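PDB 3PN7: myosin regulatory light chain from Placopecten magellanicus, which probably binds calcium as the regulatory light chain of molluscan muscle myosin, conferring calcium dependence on the motor's ATPase. Local coordinates for residues 98-109 against 142-150. Residues are numbered along the deposited sequence; the frame is centred on the assembly and turned at random.
Sequences FGMFDELDTKKL and GKFDYVRFV
Phe98 and Tyr146 lie almost parallel, their planes 10° apart, but the side chains run antiparallel and the rings are strongly offset, with little face-to-face overlap. Each ring receives the other's methylene: Phe98 CB sits over the tyrosine face, 3.5 Å from its centroid, and Tyr146 CB over the phenylalanine face, a reciprocal pair of CH-pi contacts. The backbone of Lys107 covers the opposite tyrosine face, Lys107 C coming within 3.4 Å of Tyr146 CE2. With CG set between backbone N and carbonyl carbon (chi1 67°), Tyr146 reaches back from the first turn of its helix into the loop. There Tyr146 OH donates to the anti lone pair of Asp102 OD2 at 2.7 Å, the carboxylate standing 77° to the ring. Tyrosine joins a flat ring for Phe98 and Lys107 to a hydroxyl for Asp102. Asp102 suits this place because both of its oxygens accept: OD2 also takes Lys107 N, while OD1 takes Thr106 N.

The geometry is consistent with an EF-hand pair, in which the end of one hand's entering helix and its loop pack against the loop strand and exiting helix of the other, the loops meeting as short antiparallel strands; here Leu109 and Phe144 form the hydrogen-bonded pair, Phe144 N to Leu109 O at 2.8 Å being the straighter bond.

A leucine in place of Tyr146 has no hydroxyl for Asp102 OD2, which would keep only Lys107 N of the two donors described, and is likely to leave a gap between Phe98 CB and the Lys107 backbone. The all-carbon Phe98 ring suits its apolar setting among Phe144, Phe149 and Val150, which Ile114 of helix 111-120 extends. Asp145 caps helix 146-154 by accepting from Arg148 N, and a water donates to both Asp145 OD1 and Lys107 O.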
loop_
_atom_site.group_PDB
_atom_site.type_symbol
_atom_site.label_atom_id
_atom_site.label_comp_id
_atom_site.label_asym_id
_atom_site.label_seq_id
_atom_site.Cartn_x
_atom_site.Cartn_y
_atom_site.Cartn_z
ATOM N N PHE B 98 -0.679 7.116 -7.013
ATOM C CA PHE B 98 -1.036 6.158 -8.044
ATOM C C PHE B 98 0.209 5.422 -8.606
ATOM O O PHE B 98 0.159 4.217 -8.881
ATOM C CB PHE B 98 -1.814 6.843 -9.178
ATOM C CG PHE B 98 -3.302 7.007 -8.909
ATOM C CD1 PHE B 98 -4.157 5.910 -8.940
ATOM C CD2 PHE B 98 -3.850 8.268 -8.671
ATOM C CE1 PHE B 98 -5.532 6.061 -8.721
ATOM C CE2 PHE B 98 -5.219 8.431 -8.441
ATOM C CZ PHE B 98 -6.061 7.334 -8.470
ATOM N N GLY B 99 1.320 6.142 -8.767
ATOM C CA GLY B 99 2.538 5.572 -9.341
ATOM C C GLY B 99 3.020 4.381 -8.522
ATOM O O GLY B 99 3.581 3.421 -9.030
ATOM N N MET B 100 2.773 4.462 -7.226
ATOM C CA MET B 100 3.113 3.419 -6.281
ATOM C C MET B 100 2.632 2.034 -6.707
ATOM O O MET B 100 3.193 1.021 -6.283
ATOM C CB MET B 100 2.444 3.754 -4.953
ATOM C CG MET B 100 3.285 3.469 -3.771
ATOM S SD MET B 100 4.482 4.780 -3.661
ATOM C CE MET B 100 3.457 6.000 -2.830
ATOM N N PHE B 101 1.567 2.000 -7.507
ATOM C CA PHE B 101 0.937 0.748 -7.901
ATOM C C PHE B 101 1.151 0.514 -9.392
ATOM O O PHE B 101 0.560 -0.395 -9.987
ATOM C CB PHE B 101 -0.564 0.766 -7.567
ATOM C CG PHE B 101 -0.859 1.049 -6.115
ATOM C CD1 PHE B 101 -1.136 2.337 -5.690
ATOM C CD2 PHE B 101 -0.842 0.029 -5.175
ATOM C CE1 PHE B 101 -1.405 2.600 -4.349
ATOM C CE2 PHE B 101 -1.116 0.277 -3.842
ATOM C CZ PHE B 101 -1.384 1.568 -3.420
ATOM N N ASP B 102 2.004 1.349 -9.980
ATOM C CA ASP B 102 2.316 1.306 -11.413
ATOM C C ASP B 102 3.840 1.147 -11.552
ATOM O O ASP B 102 4.554 2.083 -11.906
ATOM C CB ASP B 102 1.810 2.589 -12.098
ATOM C CG ASP B 102 2.218 2.693 -13.584
ATOM O OD1 ASP B 102 2.636 1.676 -14.171
ATOM O OD2 ASP B 102 2.097 3.799 -14.167
ATOM N N GLU B 103 4.322 -0.047 -11.229
ATOM C CA GLU B 103 5.749 -0.319 -11.121
ATOM C C GLU B 103 6.502 0.110 -12.378
ATOM O O GLU B 103 7.514 0.811 -12.301
ATOM C CB GLU B 103 5.958 -1.811 -10.874
ATOM C CG GLU B 103 6.490 -2.157 -9.490
ATOM C CD GLU B 103 8.011 -2.107 -9.432
ATOM O OE1 GLU B 103 8.662 -3.068 -9.916
ATOM O OE2 GLU B 103 8.552 -1.104 -8.912
ATOM N N LEU B 104 5.986 -0.314 -13.529
ATOM C CA LEU B 104 6.610 -0.052 -14.818
ATOM C C LEU B 104 6.294 1.326 -15.401
ATOM O O LEU B 104 6.620 1.595 -16.559
ATOM C CB LEU B 104 6.203 -1.134 -15.821
ATOM C CG LEU B 104 6.424 -2.568 -15.334
ATOM C CD1 LEU B 104 5.655 -3.559 -16.194
ATOM C CD2 LEU B 104 7.903 -2.916 -15.292
ATOM N N ASP B 105 5.643 2.186 -14.617
ATOM C CA ASP B 105 5.394 3.573 -15.026
ATOM C C ASP B 105 4.658 3.683 -16.368
ATOM O O ASP B 105 5.033 4.480 -17.223
ATOM C CB ASP B 105 6.719 4.344 -15.100
ATOM C CG ASP B 105 6.551 5.832 -14.836
ATOM O OD1 ASP B 105 5.486 6.247 -14.318
ATOM O OD2 ASP B 105 7.495 6.590 -15.141
ATOM N N THR B 106 3.613 2.880 -16.547
ATOM C CA THR B 106 2.787 2.960 -17.745
ATOM C C THR B 106 1.845 4.149 -17.708
ATOM O O THR B 106 1.278 4.520 -18.740
ATOM C CB THR B 106 1.918 1.702 -17.906
ATOM O OG1 THR B 106 1.027 1.587 -16.784
ATOM C CG2 THR B 106 2.800 0.476 -17.983
ATOM N N LYS B 107 1.672 4.738 -16.521
ATOM C CA LYS B 107 0.737 5.855 -16.312
ATOM C C LYS B 107 -0.726 5.402 -16.419
ATOM O O LYS B 107 -1.620 6.224 -16.605
ATOM C CB LYS B 107 0.991 7.021 -17.281
ATOM C CG LYS B 107 2.424 7.538 -17.336
ATOM C CD LYS B 107 2.956 7.943 -15.962
ATOM C CE LYS B 107 4.293 8.681 -16.086
ATOM N NZ LYS B 107 4.973 8.870 -14.764
ATOM N N LYS B 108 -0.944 4.089 -16.338
ATOM C CA LYS B 108 -2.276 3.518 -16.225
ATOM C C LYS B 108 -2.277 2.427 -15.169
ATOM O O LYS B 108 -1.232 1.998 -14.700
ATOM C CB LYS B 108 -2.763 2.960 -17.557
ATOM C CG LYS B 108 -2.675 3.943 -18.718
ATOM C CD LYS B 108 -4.042 4.260 -19.290
ATOM C CE LYS B 108 -3.940 4.980 -20.635
ATOM N NZ LYS B 108 -2.965 6.101 -20.547
ATOM N N LEU B 109 -3.468 1.982 -14.801
ATOM C CA LEU B 109 -3.649 0.917 -13.833
ATOM C C LEU B 109 -4.734 0.020 -14.433
ATOM O O LEU B 109 -5.689 0.523 -15.024
ATOM C CB LEU B 109 -4.147 1.529 -12.516
ATOM C CG LEU B 109 -3.335 1.451 -11.233
ATOM C CD1 LEU B 109 -1.839 1.415 -11.525
ATOM C CD2 LEU B 109 -3.689 2.587 -10.255
ATOM N N GLY B 142 -9.710 -1.554 -20.466
ATOM C CA GLY B 142 -9.414 -2.057 -19.139
ATOM C C GLY B 142 -8.352 -1.252 -18.403
ATOM O O GLY B 142 -7.857 -1.682 -17.358
ATOM N N LYS B 143 -8.001 -0.085 -18.936
ATOM C CA LYS B 143 -6.971 0.763 -18.307
ATOM C C LYS B 143 -7.503 2.092 -17.763
ATOM O O LYS B 143 -8.051 2.928 -18.492
ATOM C CB LYS B 143 -5.804 1.041 -19.256
ATOM C CG LYS B 143 -5.188 -0.188 -19.905
ATOM C CD LYS B 143 -4.404 -1.034 -18.919
ATOM C CE LYS B 143 -3.555 -2.047 -19.678
ATOM N NZ LYS B 143 -2.926 -3.056 -18.775
ATOM N N PHE B 144 -7.323 2.255 -16.461
ATOM C CA PHE B 144 -7.690 3.453 -15.743
ATOM C C PHE B 144 -6.583 4.495 -15.914
ATOM O O PHE B 144 -5.470 4.323 -15.418
ATOM C CB PHE B 144 -7.889 3.079 -14.268
ATOM C CG PHE B 144 -8.258 4.233 -13.364
ATOM C CD1 PHE B 144 -9.577 4.617 -13.209
ATOM C CD2 PHE B 144 -7.290 4.882 -12.616
ATOM C CE1 PHE B 144 -9.923 5.650 -12.359
ATOM C CE2 PHE B 144 -7.633 5.917 -11.757
ATOM C CZ PHE B 144 -8.946 6.297 -11.630
ATOM N N ASP B 145 -6.904 5.581 -16.613
ATOM C CA ASP B 145 -5.957 6.673 -16.859
ATOM C C ASP B 145 -5.839 7.567 -15.627
ATOM O O ASP B 145 -6.576 8.542 -15.482
ATOM C CB ASP B 145 -6.439 7.506 -18.039
ATOM C CG ASP B 145 -5.406 8.513 -18.515
ATOM O OD1 ASP B 145 -4.462 8.828 -17.749
ATOM O OD2 ASP B 145 -5.546 8.990 -19.666
ATOM N N TYR B 146 -4.908 7.249 -14.737
ATOM C CA TYR B 146 -4.863 7.977 -13.483
ATOM C C TYR B 146 -4.294 9.390 -13.549
ATOM O O TYR B 146 -4.620 10.219 -12.701
ATOM C CB TYR B 146 -4.175 7.164 -12.395
ATOM C CG TYR B 146 -2.699 6.894 -12.564
ATOM C CD1 TYR B 146 -1.755 7.876 -12.302
ATOM C CD2 TYR B 146 -2.243 5.618 -12.905
ATOM C CE1 TYR B 146 -0.381 7.607 -12.415
ATOM C CE2 TYR B 146 -0.885 5.333 -13.014
ATOM C CZ TYR B 146 0.039 6.332 -12.774
ATOM O OH TYR B 146 1.371 6.049 -12.878
ATOM N N VAL B 147 -3.429 9.658 -14.524
ATOM C CA VAL B 147 -2.980 11.027 -14.762
ATOM C C VAL B 147 -4.178 11.923 -15.097
ATOM O O VAL B 147 -4.367 12.984 -14.519
ATOM C CB VAL B 147 -1.942 11.093 -15.897
ATOM C CG1 VAL B 147 -1.572 12.551 -16.206
ATOM C CG2 VAL B 147 -0.709 10.273 -15.524
ATOM N N ARG B 148 -5.003 11.469 -16.025
ATOM C CA ARG B 148 -6.190 12.209 -16.420
ATOM C C ARG B 148 -7.242 12.243 -15.300
ATOM O O ARG B 148 -7.937 13.243 -15.103
ATOM C CB ARG B 148 -6.777 11.571 -17.670
ATOM C CG ARG B 148 -7.883 12.361 -18.310
ATOM C CD ARG B 148 -8.328 11.657 -19.575
ATOM N NE ARG B 148 -9.365 12.393 -20.286
ATOM C CZ ARG B 148 -10.188 11.831 -21.163
ATOM N NH1 ARG B 148 -10.090 10.527 -21.415
ATOM N NH2 ARG B 148 -11.108 12.564 -21.781
ATOM N N PHE B 149 -7.364 11.145 -14.563
ATOM C CA PHE B 149 -8.280 11.113 -13.429
ATOM C C PHE B 149 -7.880 12.181 -12.404
ATOM O O PHE B 149 -8.727 12.888 -11.875
ATOM C CB PHE B 149 -8.307 9.714 -12.799
ATOM C CG PHE B 149 -9.113 9.626 -11.535
ATOM C CD1 PHE B 149 -10.479 9.397 -11.580
ATOM C CD2 PHE B 149 -8.499 9.762 -10.299
ATOM C CE1 PHE B 149 -11.226 9.311 -10.414
ATOM C CE2 PHE B 149 -9.230 9.670 -9.130
ATOM C CZ PHE B 149 -10.597 9.448 -9.182
ATOM N N VAL B 150 -6.588 12.311 -12.144
ATOM C CA VAL B 150 -6.102 13.302 -11.194
ATOM C C VAL B 150 -6.440 14.729 -11.643
ATOM O O VAL B 150 -6.818 15.562 -10.824
ATOM C CB VAL B 150 -4.582 13.171 -10.927
ATOM C CG1 VAL B 150 -4.103 14.332 -10.056
ATOM C CG2 VAL B 150 -4.263 11.835 -10.257
HETATM O O HOH W 1 -2.001 8.105 -18.289
#